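Local coordinates for protein Rio2 kinase (Chaetomium thermophilum, PDB 4GYI) that probably acts as a magnesium-dependent serine/threonine kinase of the RIO family, binds ADP and magnesium, carries an active-site phosphoaspartate, and serves in maturation of the pre-40S ribosomal subunit, at residues N29-P34 with R147-W152; A216-L221 with G229-F234. One frame throughout, in Å; residues are numbered along the deposited sequence.

The two interactions belong to different parts of the kinase and lie on opposite sides of the chain's centre, their own centres 36 Å apart and their nearest atoms about 16 Å apart. Interaction 1 is a polar surface contact, away from the nucleotide, that joins the N-terminal Rio2 region to the start of helix 149-172 in the RIO domain. Interaction 2 is a buried apolar contact between helix 207-223 and the active-site loop: the side chain of Phe231 is about 10 Å from the bound magnesium ion and about 11 Å from ADP. Three residues further on in the same loop, Phe234 hydrogen-bonds ADP through its carbonyl oxygen.

Interaction 1 (N29-P34 with R147-W152); sequences NHEIVP and RSTGSW
The carboxylate of Glu31 reaches the first turn of helix 149-172, its side chain crossing that of Thr149 at about a right angle. OE1 accepts a hydrogen bond from Gly150 N (3.1 Å, N-H...O angle 148°). The donor stands above the carboxylate plane, 36° out of it. Ser148 OG is also 3.1 Å from OE1 of Glu31; whether its proton goes there is not settled, since Ser148 OG also hydrogen-bonds Ser151 OG, with either as donor. OE2 lies against Thr149 CB and takes a hydrogen bond from a water 2.9 Å away, which in turn accepts from Thr149 N. Glu31 reaches this far because CG is anti to the backbone N (chi1 171°), while a bend at chi2 turns the carboxylate onto the helix end. Glycine suits its place at Gly150, since a beta carbon there would run into OE1. Ser148, at the N-cap, keeps its short hydroxyl beside Ser151. Further out, Arg76 of strand 75-77 touches both Glu31 and Thr149, and Tyr79 packs on Thr149. A glutamine in place of Glu31 has neither the charge nor the second carboxylate oxygen, and would probably leave the helix end without its anion and the bridging water without the oxygen it donates to. The helix dipole should favour an anion here, so this glutamate probably ties the N-terminal region electrostatically to the RIO domain.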
# COMPACT_ATOMS: atom_id res chain seq x y z
N ASN A 29 6.77 -22.30 -4.19
CA ASN A 29 6.13 -23.42 -3.52
C ASN A 29 6.50 -23.50 -2.04
O ASN A 29 5.64 -23.32 -1.17
CB ASN A 29 6.43 -24.74 -4.22
N HIS A 30 7.77 -23.75 -1.75
CA HIS A 30 8.22 -23.88 -0.36
C HIS A 30 9.04 -22.68 0.11
O HIS A 30 9.65 -21.99 -0.70
CB HIS A 30 9.00 -25.18 -0.16
CG HIS A 30 8.13 -26.41 -0.15
ND1 HIS A 30 6.82 -26.40 -0.59
CD2 HIS A 30 8.39 -27.68 0.26
CE1 HIS A 30 6.31 -27.62 -0.46
NE2 HIS A 30 7.24 -28.41 0.05
N GLU A 31 9.07 -22.46 1.42
CA GLU A 31 9.75 -21.30 1.99
C GLU A 31 11.28 -21.39 1.99
O GLU A 31 11.97 -20.38 1.78
CB GLU A 31 9.25 -21.06 3.42
CG GLU A 31 10.04 -20.02 4.18
CD GLU A 31 9.15 -18.96 4.79
OE1 GLU A 31 7.95 -18.94 4.46
OE2 GLU A 31 9.66 -18.14 5.59
N ILE A 32 11.81 -22.58 2.24
CA ILE A 32 13.25 -22.80 2.16
C ILE A 32 13.54 -23.31 0.77
O ILE A 32 12.89 -24.25 0.30
CB ILE A 32 13.75 -23.82 3.19
CG1 ILE A 32 13.50 -23.31 4.61
CG2 ILE A 32 15.23 -24.12 2.99
CD1 ILE A 32 13.64 -24.39 5.67
N VAL A 33 14.51 -22.69 0.10
CA VAL A 33 14.89 -23.12 -1.22
C VAL A 33 16.27 -23.75 -1.15
O VAL A 33 17.25 -23.05 -0.89
CB VAL A 33 14.93 -21.95 -2.21
CG1 VAL A 33 15.13 -22.48 -3.62
CG2 VAL A 33 13.66 -21.17 -2.13
N PRO A 34 16.34 -25.08 -1.35
CA PRO A 34 17.63 -25.79 -1.27
C PRO A 34 18.67 -25.21 -2.21
O PRO A 34 18.35 -24.80 -3.33
CB PRO A 34 17.28 -27.24 -1.65
CG PRO A 34 15.83 -27.22 -2.07
CD PRO A 34 15.20 -26.01 -1.48
N ARG A 147 2.38 -16.35 11.33
CA ARG A 147 2.53 -16.66 9.91
C ARG A 147 4.00 -16.72 9.55
O ARG A 147 4.82 -16.06 10.18
CB ARG A 147 1.83 -15.60 9.05
CG ARG A 147 0.33 -15.61 9.21
CD ARG A 147 -0.28 -14.51 8.43
NE ARG A 147 -1.45 -13.94 9.09
CZ ARG A 147 -2.66 -13.93 8.56
NH1 ARG A 147 -2.85 -14.50 7.38
NH2 ARG A 147 -3.66 -13.35 9.19
N SER A 148 4.34 -17.49 8.52
CA SER A 148 5.70 -17.52 8.04
C SER A 148 6.02 -16.24 7.27
O SER A 148 5.12 -15.46 6.92
CB SER A 148 5.91 -18.69 7.09
OG SER A 148 5.27 -18.40 5.86
N THR A 149 7.30 -16.05 7.02
CA THR A 149 7.81 -14.91 6.27
C THR A 149 7.19 -14.83 4.88
O THR A 149 6.76 -13.76 4.43
CB THR A 149 9.35 -14.98 6.16
OG1 THR A 149 9.93 -14.73 7.45
CG2 THR A 149 9.88 -13.96 5.19
N GLY A 150 7.12 -15.98 4.21
CA GLY A 150 6.53 -16.07 2.89
C GLY A 150 5.06 -15.70 2.92
O GLY A 150 4.56 -15.10 1.98
N SER A 151 4.35 -16.04 3.99
CA SER A 151 2.93 -15.68 4.06
C SER A 151 2.75 -14.17 4.19
O SER A 151 1.90 -13.60 3.50
CB SER A 151 2.21 -16.40 5.20
OG SER A 151 2.32 -17.80 5.07
N TRP A 152 3.53 -13.51 5.04
CA TRP A 152 3.43 -12.05 5.15
C TRP A 152 3.77 -11.34 3.84
O TRP A 152 3.13 -10.37 3.47
CB TRP A 152 4.30 -11.49 6.28
CG TRP A 152 3.77 -11.82 7.65
CD1 TRP A 152 4.43 -12.52 8.62
CD2 TRP A 152 2.49 -11.48 8.19
NE1 TRP A 152 3.63 -12.62 9.74
CE2 TRP A 152 2.44 -11.99 9.50
CE3 TRP A 152 1.37 -10.80 7.70
CZ2 TRP A 152 1.31 -11.85 10.33
CZ3 TRP A 152 0.25 -10.65 8.53
CH2 TRP A 152 0.23 -11.18 9.82
O HOH W 1 8.85 -18.11 8.40

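Interaction 2 (A216-L221 with G229-F234); sequences ALILRL and GDFNEF
A single aromatic ring, that of Phe231, carries the whole loop side of this buried contact, and the longer branch of Ile218 lies across one of its faces. Ile218 CG1 stands nearly over the centre, 3.9 Å from the ring centroid and only 13° off the ring normal, a CH-pi contact. The terminal methyl is on the same face, displaced toward the CD2-CE2 rim, with CD1 of Ile218 3.9 Å from CD2 of Phe231. Ile218 reaches the ring with this branch because CG1 is anti to the carbonyl carbon (chi1 -68°), which carries the end of the side chain closer than its first bond would suggest. Leu217 adds a looser touch, its CB 4.2 Å from Phe231 CZ and oblique to the ring. No hydrogen bond crosses between the segments, so branched aliphatic residues on the helix and a broad flat ring on the loop suit a purely apolar interface.

The loop contains the His-Gly-Asp sequence of the RIO kinase catalytic loop, and its backbone is shaped by a glycine, an Asx turn and bonds to Asp277. Gly229 adopts a positive phi of 91°, which a beta carbon would disfavour by pressing on the preceding carbonyl. Asn232 closes the Asx turn, its OD1 accepting from Phe234 N at 3.0 Å; the carbonyl oxygen of Phe234 then bonds the ADP ribose. Asp277 of helix 270-289 holds the loop backbone, OD2 accepting from Gly229 N and OD1 from Phe231 N. The same helix supplies Phe274 against Ile218 and Ile281 against Phe231, while Ile256 of strand 250-256 touches both Leu217 and Phe231, so the ring joins helix 207-223 to a second helix and a strand.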
# COMPACT_ATOMS: atom_id res chain seq x y z
N ALA A 216 -19.81 14.20 0.65
CA ALA A 216 -20.05 13.94 -0.77
C ALA A 216 -19.09 12.86 -1.31
O ALA A 216 -19.50 11.98 -2.08
CB ALA A 216 -19.97 15.25 -1.62
N LEU A 217 -17.83 12.89 -0.89
CA LEU A 217 -16.90 11.84 -1.29
C LEU A 217 -17.33 10.43 -0.86
O LEU A 217 -17.25 9.49 -1.65
CB LEU A 217 -15.48 12.10 -0.79
CG LEU A 217 -14.62 13.02 -1.65
CD1 LEU A 217 -13.25 13.18 -1.03
CD2 LEU A 217 -14.53 12.47 -3.06
N ILE A 218 -17.77 10.28 0.38
CA ILE A 218 -18.20 8.97 0.86
C ILE A 218 -19.41 8.49 0.08
O ILE A 218 -19.48 7.33 -0.31
CB ILE A 218 -18.56 8.99 2.33
CG1 ILE A 218 -17.31 9.22 3.17
CG2 ILE A 218 -19.27 7.68 2.74
CD1 ILE A 218 -17.61 9.67 4.59
N LEU A 219 -20.34 9.41 -0.17
CA LEU A 219 -21.51 9.10 -0.97
C LEU A 219 -21.14 8.85 -2.43
O LEU A 219 -21.68 7.94 -3.05
CB LEU A 219 -22.56 10.21 -0.85
CG LEU A 219 -23.14 10.39 0.56
CD1 LEU A 219 -24.20 11.49 0.59
CD2 LEU A 219 -23.72 9.08 1.11
N ARG A 220 -20.20 9.61 -2.98
CA ARG A 220 -19.78 9.36 -4.35
C ARG A 220 -19.13 7.98 -4.48
O ARG A 220 -19.43 7.24 -5.42
CB ARG A 220 -18.84 10.44 -4.89
CG ARG A 220 -18.49 10.24 -6.36
CD ARG A 220 -17.65 11.37 -6.95
NE ARG A 220 -17.32 11.07 -8.35
CZ ARG A 220 -16.25 11.52 -9.00
NH1 ARG A 220 -15.37 12.33 -8.42
NH2 ARG A 220 -16.07 11.15 -10.27
N LEU A 221 -18.25 7.64 -3.53
CA LEU A 221 -17.66 6.31 -3.50
C LEU A 221 -18.75 5.23 -3.47
O LEU A 221 -18.70 4.27 -4.24
CB LEU A 221 -16.72 6.15 -2.30
CG LEU A 221 -15.30 6.71 -2.37
CD1 LEU A 221 -14.66 6.61 -1.01
CD2 LEU A 221 -14.44 5.96 -3.39
N GLY A 229 -13.28 2.36 4.11
CA GLY A 229 -12.99 1.46 5.22
C GLY A 229 -11.95 1.99 6.20
O GLY A 229 -11.77 1.42 7.28
N ASP A 230 -11.25 3.06 5.83
CA ASP A 230 -10.31 3.68 6.77
C ASP A 230 -10.28 5.19 6.50
O ASP A 230 -9.22 5.81 6.37
CB ASP A 230 -8.93 3.03 6.61
CG ASP A 230 -7.98 3.40 7.72
OD1 ASP A 230 -8.47 3.86 8.78
OD2 ASP A 230 -6.75 3.25 7.53
N PHE A 231 -11.48 5.76 6.39
CA PHE A 231 -11.68 7.13 5.94
C PHE A 231 -11.59 8.03 7.16
O PHE A 231 -12.53 8.14 7.93
CB PHE A 231 -13.05 7.25 5.25
CG PHE A 231 -13.22 8.47 4.37
CD1 PHE A 231 -12.92 8.42 3.02
CD2 PHE A 231 -13.72 9.66 4.89
CE1 PHE A 231 -13.09 9.54 2.20
CE2 PHE A 231 -13.89 10.78 4.08
CZ PHE A 231 -13.57 10.72 2.73
N ASN A 232 -10.42 8.63 7.35
CA ASN A 232 -10.16 9.44 8.52
C ASN A 232 -9.10 10.49 8.20
O ASN A 232 -8.70 10.63 7.05
CB ASN A 232 -9.74 8.56 9.70
CG ASN A 232 -8.52 7.72 9.40
OD1 ASN A 232 -7.53 8.23 8.88
ND2 ASN A 232 -8.58 6.44 9.72
N GLU A 233 -8.66 11.21 9.22
CA GLU A 233 -7.89 12.43 9.01
C GLU A 233 -6.43 12.14 8.62
O GLU A 233 -5.67 13.06 8.34
CB GLU A 233 -7.95 13.34 10.24
CG GLU A 233 -7.30 12.74 11.51
CD GLU A 233 -8.28 11.95 12.38
OE1 GLU A 233 -9.38 11.59 11.89
OE2 GLU A 233 -7.96 11.70 13.56
N PHE A 234 -6.07 10.86 8.60
CA PHE A 234 -4.75 10.41 8.14
C PHE A 234 -4.76 10.01 6.67
O PHE A 234 -3.71 10.00 6.04
CB PHE A 234 -4.25 9.23 8.97
CG PHE A 234 -4.14 9.52 10.43
CD1 PHE A 234 -3.04 10.19 10.94
CD2 PHE A 234 -5.17 9.15 11.30
CE1 PHE A 234 -2.94 10.47 12.30
CE2 PHE A 234 -5.09 9.44 12.66
CZ PHE A 234 -3.97 10.10 13.16